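Peptide/nickel transport system substrate-binding protein (Listeria monocytogenes serotype 1/2a, PDB 5KZT) binds peptides and probably delivers them, as an extracellular solute-binding protein of the OppA type, to a membrane transporter for uptake. Local coordinates at residues A[483-486]-A[490-493]. Numbering follows the deposited sequence.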
ATOM      1  N   ILE A 483       7.062 -18.551  11.517  1.00 20.30           N
ATOM      2  CA  ILE A 483       5.842 -19.340  11.347  1.00 19.95           C
ATOM      3  C   ILE A 483       5.288 -19.138   9.927  1.00 18.95           C
ATOM      4  O   ILE A 483       4.985 -20.090   9.215  1.00 18.94           O
ATOM      5  CB  ILE A 483       4.764 -18.951  12.392  1.00 20.11           C
ATOM      6  CG1 ILE A 483       5.255 -19.247  13.810  1.00 20.92           C
ATOM      7  CG2 ILE A 483       3.469 -19.724  12.128  1.00 20.09           C
ATOM      8  CD1 ILE A 483       4.363 -18.714  14.894  1.00 21.23           C
ATOM      9  N   LEU A 484       5.170 -17.884   9.529  1.00 18.30           N
ATOM     10  CA  LEU A 484       4.579 -17.526   8.230  1.00 17.64           C
ATOM     11  C   LEU A 484       5.376 -18.102   7.053  1.00 17.68           C
ATOM     12  O   LEU A 484       4.802 -18.655   6.117  1.00 17.22           O
ATOM     13  CB  LEU A 484       4.498 -16.004   8.099  1.00 17.19           C
ATOM     14  CG  LEU A 484       3.775 -15.426   6.894  1.00 16.87           C
ATOM     15  CD1 LEU A 484       2.285 -15.651   7.028  1.00 16.77           C
ATOM     16  CD2 LEU A 484       4.066 -13.939   6.717  1.00 16.57           C
ATOM     17  N   LEU A 485       6.698 -17.961   7.130  1.00 17.96           N
ATOM     18  CA  LEU A 485       7.572 -18.248   6.008  1.00 18.56           C
ATOM     19  C   LEU A 485       8.187 -19.643   6.095  1.00 19.56           C
ATOM     20  O   LEU A 485       7.801 -20.517   5.340  1.00 19.71           O
ATOM     21  CB  LEU A 485       8.651 -17.149   5.884  1.00 18.44           C
ATOM     22  CG  LEU A 485       8.088 -15.737   5.694  1.00 17.87           C
ATOM     23  CD1 LEU A 485       9.210 -14.712   5.579  1.00 17.91           C
ATOM     24  CD2 LEU A 485       7.145 -15.639   4.491  1.00 17.30           C
ATOM     25  N   THR A 486       9.112 -19.849   7.027  1.00 20.72           N
ATOM     26  CA  THR A 486       9.815 -21.120   7.131  1.00 22.07           C
ATOM     27  C   THR A 486       8.869 -22.292   7.410  1.00 22.47           C
ATOM     28  O   THR A 486       8.941 -23.310   6.726  1.00 22.60           O
ATOM     29  CB  THR A 486      10.928 -21.043   8.188  1.00 23.07           C
ATOM     30  OG1 THR A 486      11.910 -20.090   7.762  1.00 23.26           O
ATOM     31  CG2 THR A 486      11.607 -22.413   8.403  1.00 24.15           C
ATOM     32  N   ALA A 490       3.368 -19.611   3.662  1.00 17.23           N
ATOM     33  CA  ALA A 490       2.107 -18.909   3.329  1.00 16.81           C
ATOM     34  C   ALA A 490       2.279 -18.053   2.073  1.00 16.61           C
ATOM     35  O   ALA A 490       1.356 -17.935   1.249  1.00 16.75           O
ATOM     36  CB  ALA A 490       1.695 -18.017   4.494  1.00 16.48           C
ATOM     37  N   ILE A 491       3.449 -17.420   1.989  1.00 16.30           N
ATOM     38  CA  ILE A 491       3.861 -16.555   0.856  1.00 16.30           C
ATOM     39  C   ILE A 491       5.343 -16.739   0.607  1.00 16.58           C
ATOM     40  O   ILE A 491       6.021 -17.370   1.408  1.00 16.93           O
ATOM     41  CB  ILE A 491       3.644 -15.070   1.168  1.00 15.67           C
ATOM     42  CG1 ILE A 491       4.428 -14.643   2.415  1.00 15.50           C
ATOM     43  CG2 ILE A 491       2.163 -14.783   1.341  1.00 15.64           C
ATOM     44  CD1 ILE A 491       4.545 -13.160   2.555  1.00 15.17           C
ATOM     45  N   GLN A 492       5.848 -16.172  -0.480  1.00 16.79           N
ATOM     46  CA  GLN A 492       7.290 -16.174  -0.757  1.00 17.48           C
ATOM     47  C   GLN A 492       7.762 -14.773  -1.120  1.00 17.21           C
ATOM     48  O   GLN A 492       7.565 -14.325  -2.245  1.00 16.94           O
ATOM     49  CB  GLN A 492       7.655 -17.170  -1.876  1.00 18.36           C
ATOM     50  CG  GLN A 492       9.128 -17.166  -2.338  1.00 19.42           C
ATOM     51  CD  GLN A 492      10.153 -17.407  -1.225  1.00 19.87           C
ATOM     52  OE1 GLN A 492      10.040 -16.855  -0.136  1.00 19.62           O
ATOM     53  NE2 GLN A 492      11.172 -18.236  -1.505  1.00 21.08           N
ATOM     54  N   PRO A 493       8.403 -14.074  -0.168  1.00 17.55           N
ATOM     55  CA  PRO A 493       9.089 -12.830  -0.524  1.00 17.58           C
ATOM     56  C   PRO A 493      10.053 -13.015  -1.707  1.00 18.42           C
ATOM     57  O   PRO A 493      10.791 -13.997  -1.753  1.00 18.92           O
ATOM     58  CB  PRO A 493       9.822 -12.467   0.753  1.00 17.61           C
ATOM     59  CG  PRO A 493       8.917 -13.000   1.825  1.00 17.49           C
ATOM     60  CD  PRO A 493       8.442 -14.315   1.284  1.00 17.53           C
TER
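L484 meets A490 through both backbone and side chain, where the last turns of helix 471-487 give way to the strand that follows. The A490 amide donates to L484 O over 3.0 Å, with an N-H...O angle of 169° and the donor almost in line with the C=O bond, so a carbonyl near the C-terminal end of the helix is taken up by the returning chain. Directly beside this bond, A490 CB packs on L484 CD1 at 3.5 Å. L484 has CG anti to its amide nitrogen (chi1 -173°), which carries the isobutyl group over to the A490 methyl.

A second tight patch forms around L485, whose CD2 lies 3.6 Å from I491 CG1 and 3.7 Å from P493 CD. One methyl thus serves two residues of the strand: the L485 and I491 side chains pass at a slant, whereas the proline ring is met at its CD corner, its CG lying a little farther off, near both L485 methyls. I491 CG1 stands between its own amide nitrogen and carbonyl carbon (chi1 59°), a rotation that brings this branch against L485. At one edge the fit is looser, L484 CD2 and I491 CD1 standing 4.3 Å apart. I491 O is buried with no hydrogen-bond partner in the model. On the more open side, partly exposed I483 and T486 take no part; T486 OG1 instead bonds to H343 ND1.

This largely apolar packing turns the chain from helix 471-487 into strand 491-503 of the mixed sheet, within a periplasmic-binding-protein type fold. There Q492 pairs through its backbone with I275, and its NE2 bonds to the carbonyls of A298 and L344, while L321, F439 and Y450 from loops and Y455 from helix 453-459 pack around L484.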